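PDB 5GKD: AlyGC from Glaciecola chathamensis, which cleaves alginate as a lyase of polysaccharide lyase family 6, probably by beta-elimination at a calcium-containing active site. Local coordinates for residues 133-137 and 138-142; 164-167 and 168-171; 178-181 and 182-185. All blocks are in the same frame, centred on the assembly; numbering follows the deposited sequence.

Interaction 1: residues 133-137 and 138-142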
loop_
_atom_site.group_PDB
_atom_site.type_symbol
_atom_site.label_atom_id
_atom_site.label_comp_id
_atom_site.label_asym_id
_atom_site.label_seq_id
_atom_site.Cartn_x
_atom_site.Cartn_y
_atom_site.Cartn_z
ATOM N N ASN A 133 -35.166 -0.107 -21.941
ATOM C CA ASN A 133 -34.969 -1.058 -20.864
ATOM C C ASN A 133 -35.647 -0.588 -19.580
ATOM O O ASN A 133 -36.027 0.576 -19.430
ATOM C CB ASN A 133 -33.475 -1.288 -20.648
ATOM C CG ASN A 133 -32.853 -2.008 -21.825
ATOM O OD1 ASN A 133 -33.493 -2.879 -22.408
ATOM N ND2 ASN A 133 -31.628 -1.640 -22.196
ATOM N N ARG A 134 -35.783 -1.517 -18.638
ATOM C CA ARG A 134 -36.382 -1.225 -17.347
ATOM C C ARG A 134 -35.574 -1.888 -16.241
ATOM O O ARG A 134 -35.192 -3.058 -16.350
ATOM C CB ARG A 134 -37.839 -1.699 -17.287
ATOM C CG ARG A 134 -38.549 -1.271 -16.011
ATOM C CD ARG A 134 -40.028 -1.629 -16.030
ATOM N NE ARG A 134 -40.628 -1.392 -14.737
ATOM C CZ ARG A 134 -41.794 -1.882 -14.350
ATOM N NH1 ARG A 134 -42.496 -2.638 -15.181
ATOM N NH2 ARG A 134 -42.258 -1.617 -13.136
ATOM N N PHE A 135 -35.314 -1.135 -15.181
ATOM C CA PHE A 135 -34.645 -1.643 -13.988
ATOM C C PHE A 135 -35.521 -1.279 -12.786
ATOM O O PHE A 135 -35.524 -0.123 -12.339
ATOM C CB PHE A 135 -33.238 -1.059 -13.890
ATOM C CG PHE A 135 -32.429 -1.594 -12.754
ATOM C CD1 PHE A 135 -31.650 -2.736 -12.911
ATOM C CD2 PHE A 135 -32.408 -0.933 -11.535
ATOM C CE1 PHE A 135 -30.893 -3.230 -11.859
ATOM C CE2 PHE A 135 -31.642 -1.409 -10.492
ATOM C CZ PHE A 135 -30.885 -2.555 -10.653
ATOM N N ASP A 136 -36.259 -2.264 -12.261
ATOM C CA ASP A 136 -37.317 -1.999 -11.293
ATOM C C ASP A 136 -37.363 -3.042 -10.181
ATOM O O ASP A 136 -36.983 -4.198 -10.371
ATOM C CB ASP A 136 -38.684 -1.956 -11.981
ATOM C CG ASP A 136 -39.106 -3.321 -12.479
ATOM O OD1 ASP A 136 -38.684 -3.683 -13.584
ATOM O OD2 ASP A 136 -39.827 -4.046 -11.759
ATOM N N HIS A 137 -37.866 -2.610 -9.013
ATOM C CA HIS A 137 -38.050 -3.476 -7.847
ATOM C C HIS A 137 -36.765 -4.228 -7.500
ATOM O O HIS A 137 -36.788 -5.384 -7.083
ATOM C CB HIS A 137 -39.228 -4.446 -8.045
ATOM C CG HIS A 137 -40.563 -3.759 -8.166
ATOM N ND1 HIS A 137 -41.069 -3.308 -9.372
ATOM C CD2 HIS A 137 -41.482 -3.421 -7.226
ATOM C CE1 HIS A 137 -42.241 -2.732 -9.170
ATOM N NE2 HIS A 137 -42.515 -2.785 -7.880
ATOM N N ASN A 138 -35.628 -3.557 -7.646
ATOM C CA ASN A 138 -34.349 -4.135 -7.267
ATOM C C ASN A 138 -33.880 -3.567 -5.922
ATOM O O ASN A 138 -34.477 -2.640 -5.358
ATOM C CB ASN A 138 -33.317 -3.906 -8.378
ATOM C CG ASN A 138 -33.730 -4.555 -9.672
ATOM O OD1 ASN A 138 -33.867 -5.781 -9.748
ATOM N ND2 ASN A 138 -33.948 -3.744 -10.702
ATOM N N HIS A 139 -32.799 -4.150 -5.405
ATOM C CA HIS A 139 -32.347 -3.895 -4.034
ATOM C C HIS A 139 -30.818 -3.868 -4.055
ATOM O O HIS A 139 -30.178 -4.926 -4.114
ATOM C CB HIS A 139 -32.908 -4.972 -3.112
ATOM C CG HIS A 139 -32.454 -4.901 -1.686
ATOM N ND1 HIS A 139 -33.330 -5.043 -0.631
ATOM C CD2 HIS A 139 -31.221 -4.785 -1.138
ATOM C CE1 HIS A 139 -32.662 -4.978 0.507
ATOM N NE2 HIS A 139 -31.378 -4.832 0.226
ATOM N N LEU A 140 -30.241 -2.662 -4.018
ATOM C CA LEU A 140 -28.800 -2.454 -4.095
ATOM C C LEU A 140 -28.316 -1.789 -2.817
ATOM O O LEU A 140 -28.646 -0.628 -2.556
ATOM C CB LEU A 140 -28.428 -1.586 -5.292
ATOM C CG LEU A 140 -29.107 -2.005 -6.587
ATOM C CD1 LEU A 140 -28.709 -1.083 -7.723
ATOM C CD2 LEU A 140 -28.721 -3.447 -6.888
ATOM N N VAL A 141 -27.476 -2.487 -2.060
ATOM C CA VAL A 141 -27.018 -1.970 -0.782
ATOM C C VAL A 141 -25.534 -2.262 -0.595
ATOM O O VAL A 141 -25.035 -3.331 -0.966
ATOM C CB VAL A 141 -27.853 -2.551 0.379
ATOM C CG1 VAL A 141 -27.727 -4.070 0.417
ATOM C CG2 VAL A 141 -27.452 -1.912 1.678
ATOM N N GLY A 142 -24.825 -1.293 -0.035
ATOM C CA GLY A 142 -23.497 -1.532 0.482
ATOM C C GLY A 142 -22.331 -1.408 -0.476
ATOM O O GLY A 142 -21.303 -2.032 -0.230
#

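Interaction 2: residues 164-167 and 168-171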
loop_
_atom_site.group_PDB
_atom_site.type_symbol
_atom_site.label_atom_id
_atom_site.label_comp_id
_atom_site.label_asym_id
_atom_site.label_seq_id
_atom_site.Cartn_x
_atom_site.Cartn_y
_atom_site.Cartn_z
ATOM N N HIS A 164 -35.384 4.810 -21.016
ATOM C CA HIS A 164 -35.218 3.820 -19.963
ATOM C C HIS A 164 -36.073 4.198 -18.763
ATOM O O HIS A 164 -36.295 5.377 -18.485
ATOM C CB HIS A 164 -33.748 3.715 -19.528
ATOM C CG HIS A 164 -32.837 3.109 -20.553
ATOM N ND1 HIS A 164 -33.209 2.060 -21.361
ATOM C CD2 HIS A 164 -31.557 3.403 -20.887
ATOM C CE1 HIS A 164 -32.198 1.728 -22.146
ATOM N NE2 HIS A 164 -31.189 2.542 -21.890
ATOM N N ARG A 165 -36.560 3.190 -18.054
ATOM C CA ARG A 165 -37.387 3.387 -16.872
ATOM C C ARG A 165 -36.714 2.754 -15.654
ATOM O O ARG A 165 -36.416 1.553 -15.653
ATOM C CB ARG A 165 -38.780 2.804 -17.089
ATOM C CG ARG A 165 -39.687 3.005 -15.895
ATOM C CD ARG A 165 -41.102 2.452 -16.096
ATOM N NE ARG A 165 -41.876 2.656 -14.879
ATOM C CZ ARG A 165 -42.977 1.992 -14.553
ATOM N NH1 ARG A 165 -43.466 1.055 -15.359
ATOM N NH2 ARG A 165 -43.579 2.269 -13.409
ATOM N N ILE A 166 -36.476 3.563 -14.623
ATOM C CA ILE A 166 -35.810 3.128 -13.398
ATOM C C ILE A 166 -36.751 3.430 -12.241
ATOM O O ILE A 166 -36.905 4.590 -11.847
ATOM C CB ILE A 166 -34.451 3.817 -13.220
ATOM C CG1 ILE A 166 -33.566 3.539 -14.443
ATOM C CG2 ILE A 166 -33.807 3.405 -11.888
ATOM C CD1 ILE A 166 -32.346 4.429 -14.566
ATOM N N ASP A 167 -37.405 2.398 -11.704
ATOM C CA ASP A 167 -38.536 2.662 -10.832
ATOM C C ASP A 167 -38.618 1.641 -9.714
ATOM O O ASP A 167 -38.216 0.490 -9.873
ATOM C CB ASP A 167 -39.859 2.676 -11.614
ATOM C CG ASP A 167 -40.227 1.317 -12.175
ATOM O OD1 ASP A 167 -39.736 0.983 -13.258
ATOM O OD2 ASP A 167 -41.008 0.580 -11.536
ATOM N N HIS A 168 -39.155 2.089 -8.577
ATOM C CA HIS A 168 -39.464 1.223 -7.440
ATOM C C HIS A 168 -38.251 0.462 -6.931
ATOM O O HIS A 168 -38.387 -0.640 -6.407
ATOM C CB HIS A 168 -40.578 0.236 -7.794
ATOM C CG HIS A 168 -41.888 0.888 -8.082
ATOM N ND1 HIS A 168 -42.297 1.203 -9.360
ATOM C CD2 HIS A 168 -42.873 1.306 -7.254
ATOM C CE1 HIS A 168 -43.486 1.772 -9.306
ATOM N NE2 HIS A 168 -43.854 1.849 -8.040
ATOM N N ASN A 169 -37.059 1.016 -7.076
ATOM C CA ASN A 169 -35.866 0.364 -6.565
ATOM C C ASN A 169 -35.572 0.837 -5.149
ATOM O O ASN A 169 -35.892 1.972 -4.767
ATOM C CB ASN A 169 -34.670 0.644 -7.463
ATOM C CG ASN A 169 -34.851 0.062 -8.848
ATOM O OD1 ASN A 169 -34.870 -1.154 -9.008
ATOM N ND2 ASN A 169 -34.991 0.924 -9.852
ATOM N N TYR A 170 -34.998 -0.056 -4.354
ATOM C CA TYR A 170 -34.460 0.298 -3.048
ATOM C C TYR A 170 -32.972 0.525 -3.222
ATOM O O TYR A 170 -32.209 -0.424 -3.425
ATOM C CB TYR A 170 -34.730 -0.780 -2.006
ATOM C CG TYR A 170 -34.108 -0.499 -0.636
ATOM C CD1 TYR A 170 -34.491 0.608 0.116
ATOM C CD2 TYR A 170 -33.162 -1.363 -0.095
ATOM C CE1 TYR A 170 -33.936 0.857 1.365
ATOM C CE2 TYR A 170 -32.604 -1.131 1.139
ATOM C CZ TYR A 170 -32.982 -0.014 1.865
ATOM O OH TYR A 170 -32.411 0.208 3.093
ATOM N N PHE A 171 -32.568 1.786 -3.176
ATOM C CA PHE A 171 -31.158 2.134 -3.093
ATOM C C PHE A 171 -30.842 2.266 -1.612
ATOM O O PHE A 171 -31.074 3.317 -0.998
ATOM C CB PHE A 171 -30.854 3.404 -3.876
ATOM C CG PHE A 171 -31.056 3.263 -5.371
ATOM C CD1 PHE A 171 -30.142 2.577 -6.146
ATOM C CD2 PHE A 171 -32.155 3.827 -5.997
ATOM C CE1 PHE A 171 -30.325 2.443 -7.525
ATOM C CE2 PHE A 171 -32.336 3.693 -7.380
ATOM C CZ PHE A 171 -31.423 3.000 -8.133
#

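Interaction 3: residues 178-181 and 182-185. With CA (calcium ion), chain E; PO4 (phosphate ion), chain H.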
loop_
_atom_site.group_PDB
_atom_site.type_symbol
_atom_site.label_atom_id
_atom_site.label_comp_id
_atom_site.label_asym_id
_atom_site.label_seq_id
_atom_site.Cartn_x
_atom_site.Cartn_y
_atom_site.Cartn_z
ATOM N N GLY A 178 -15.074 8.846 0.412
ATOM C CA GLY A 178 -13.832 9.520 0.701
ATOM C C GLY A 178 -13.170 10.166 -0.492
ATOM O O GLY A 178 -11.974 10.472 -0.424
ATOM N N SER A 179 -13.902 10.376 -1.572
ATOM C CA SER A 179 -13.442 11.087 -2.756
ATOM C C SER A 179 -14.642 11.270 -3.668
ATOM O O SER A 179 -15.753 10.827 -3.358
ATOM C CB SER A 179 -12.327 10.345 -3.490
ATOM O OG SER A 179 -12.850 9.417 -4.412
ATOM N N ASN A 180 -14.409 11.908 -4.805
ATOM C CA ASN A 180 -15.400 11.908 -5.865
ATOM C C ASN A 180 -15.610 10.489 -6.398
ATOM O O ASN A 180 -14.778 9.602 -6.232
ATOM C CB ASN A 180 -14.978 12.847 -6.995
ATOM C CG ASN A 180 -16.157 13.292 -7.862
ATOM O OD1 ASN A 180 -15.971 13.840 -8.943
ATOM N ND2 ASN A 180 -17.359 13.069 -7.382
ATOM N N GLY A 181 -16.765 10.272 -7.012
ATOM C CA GLY A 181 -17.089 9.000 -7.623
ATOM C C GLY A 181 -17.945 8.064 -6.803
ATOM O O GLY A 181 -17.897 6.855 -7.041
ATOM N N GLY A 182 -18.736 8.575 -5.862
ATOM C CA GLY A 182 -19.574 7.717 -5.041
ATOM C C GLY A 182 -21.061 7.865 -5.286
ATOM O O GLY A 182 -21.867 7.672 -4.374
ATOM N N GLU A 183 -21.431 8.220 -6.513
ATOM C CA GLU A 183 -22.825 8.499 -6.839
ATOM C C GLU A 183 -23.664 7.226 -6.770
ATOM O O GLU A 183 -23.176 6.122 -7.001
ATOM C CB GLU A 183 -22.937 9.111 -8.238
ATOM C CG GLU A 183 -22.176 10.405 -8.445
ATOM C CD GLU A 183 -20.766 10.191 -8.981
ATOM O OE1 GLU A 183 -20.271 9.061 -8.907
ATOM O OE2 GLU A 183 -20.163 11.153 -9.496
ATOM N N THR A 184 -24.935 7.391 -6.431
ATOM C CA THR A 184 -25.852 6.266 -6.494
ATOM C C THR A 184 -26.389 6.071 -7.907
ATOM O O THR A 184 -26.437 4.943 -8.392
ATOM C CB THR A 184 -26.986 6.457 -5.482
ATOM O OG1 THR A 184 -26.452 6.347 -4.156
ATOM C CG2 THR A 184 -28.067 5.397 -5.659
ATOM N N LEU A 185 -26.749 7.156 -8.597
ATOM C CA LEU A 185 -27.317 7.100 -9.941
ATOM C C LEU A 185 -26.704 8.220 -10.774
ATOM O O LEU A 185 -26.774 9.386 -10.389
ATOM C CB LEU A 185 -28.849 7.245 -9.886
ATOM C CG LEU A 185 -29.814 6.741 -10.978
ATOM C CD1 LEU A 185 -31.026 7.645 -11.110
ATOM C CD2 LEU A 185 -29.183 6.541 -12.309
HETATM CA CA CA E . -19.663 13.363 -8.259
HETATM P P PO4 H . -18.890 15.199 -11.213
HETATM O O1 PO4 H . -20.386 15.126 -11.362
HETATM O O2 PO4 H . -18.497 14.085 -10.324
HETATM O O3 PO4 H . -18.489 16.575 -10.617
HETATM O O4 PO4 H . -18.312 14.869 -12.570
HETATM O O HOH W 1 -19.083 15.685 -7.565
#

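Interaction 1: residues 133-137 and 138-142
Phe135 swings its ring away from its own backbone N (chi1 -176°), while Asn138 turns its amide back beside its own N (chi1 -61°), and the two torsions bring the amide over the aromatic ring. ND2 of Asn138 lies 3.0 Å above the plane of the Phe135 ring, over its centre, with the ring and amide planes inclined at 39°. The ring thus presents its electron-rich face to the nitrogen end of the amide. That nitrogen has its conventional bond elsewhere, to Val106 O, and OD1 of Asn138 accepts from Val109 N; both groups belong to the neighbouring strand 105-112, so this buried amide is satisfied at both ends. Leu140 adds an apolar contact, its CD1 standing 3.9 Å from Phe135 CZ in an oblique approach. With an alanine in place of Phe135, the Asn138 amide would probably lose its aromatic cover, and a gap would be likely to open beside Leu140 CD1. The chain bends at His137, whose positive phi, of left-handed helical type, lets the strand turn the corner. Here polar groups collect: His137 ND1 donates to Asp136 OD2 over 2.8 Å, near the ring plane and to the anti lone pair of the oxygen. OD1 of Asp136 lies 3.2 Å from Arg134 NE but well off the guanidinium plane, a purely electrostatic pairing, and Arg105 brings a second positive charge to the same oxygen. Short strands parted by such sharp bends are characteristic of the parallel beta-helix of pectate lyase-like enzymes. Within it, Phe135 and Leu140 face inward onto Val126 of strand 124-128, and the bent strand 134-141 runs parallel between 105-112 on one flank and 165-167 with 170-171 on the other.

Interaction 2: residues 164-167 and 168-171
Asp167 OD2 accepts a short, nearly straight hydrogen bond from His168 ND1, 2.6 Å long with an N-H...O angle of 174°. The oxygen lies in the plane of the imidazole and offers its anti lone pair, while the carboxylate stands almost perpendicular to the ring. Asp167 reaches this place because its CG sits between the backbone N and the carbonyl carbon (chi1 67°), which folds the carboxylate back toward the next residue. Its other oxygen, OD1, lies 3.2 Å from Arg165 NE, well out of the guanidinium plane, so charge alone joins them; Arg134 NE pairs with OD1 as well. Two arginines would probably favour the ionised form of this buried acid. Arg165, fully extended, has its stronger polar partner in Glu202, and its NH2 passes 4.1 Å from His168 CE1. Beyond the bend, the amide of Asn169 projects inward. Its ND2 donates to Phe135 O, its OD1 accepts from Asn138 N, and Ile166 CG2 packs against ND2 at 3.4 Å. An asparagine suits this corner, since one small group can both donate and accept toward the backbone of the adjacent coil, the arrangement of the asparagine stacks in pectate lyase-like beta-helices. Ile166 CG2 also meets the edge of the Phe171 ring, 4.5 Å from CZ, an apolar filling suited to the interior of the beta-helix. At the bend His168 stacks on His137, and from strand 170-171 Phe171 stacks on Phe206; the backbone of 165-167 bonds to strands 134-141 and 200-207 beside it.

Interaction 3: residues 178-181 and 182-185
The backbone bends at Gly181 and Gly182, the first with a phi of 98° at which a CB would collide with the preceding carbonyl oxygen, and the bend brings the side chains of Asn180 and Glu183 together at one calcium ion. Ser179 steadies the approach to this bend, its OG donating to Asn180 O over 2.7 Å. Glu183 bends at chi2 (92°), which draws its carboxylate back over the glycine pair: OE1 rests 3.3 Å from Gly181 C, and OE2 binds the calcium at 2.6 Å. Asn180 holds its CG away from its own backbone N and carries its amide to the same ion. As modelled, ND2 is the atom 2.5 Å from the calcium and OD1 the one 2.9 Å from the phosphate O2; since metal ions are normally bound by the amide oxygen, which end is which remains doubtful. The loop joins two strands of a parallel beta-helix, and Glu212 and Glu214 from the next coil complete the protein share of the metal site. Acidic side chains suit it, their negative charges answering the doubly charged ion. Phosphate, probably from the crystallisation liquor, binds the calcium through O2 at 2.5 Å, and a water that donates to phosphate O3 is another ligand, also at 2.5 Å. Lys219 and Arg240 hold the phosphate as well, consistent with a pocket made for anions such as the carboxylates of alginate. Glu212 OE1 accepts from the backbone N of both Gly181 and Gly182, so a ligand of the metal also holds the two glycine N-H groups.

Interactions 1 and 2 are successive coils at the same corner of the beta-helix, their centres about 6 Å apart. Each joins an inner apolar cluster to an outer aspartate-histidine-arginine group, the inward position being Phe135 in one and Ile166 in the other. Interaction 3 lies about 18 Å between centres from both, in the loop that follows strand 170-171. It meets interaction 2 where Phe171 packs on Thr184 and does not touch interaction 1. All three are largely buried, but their chemistry differs: 133-142 and 164-171 serve the stacking of coils, whereas 178-185 gives Asn180 and Glu183 to the metal.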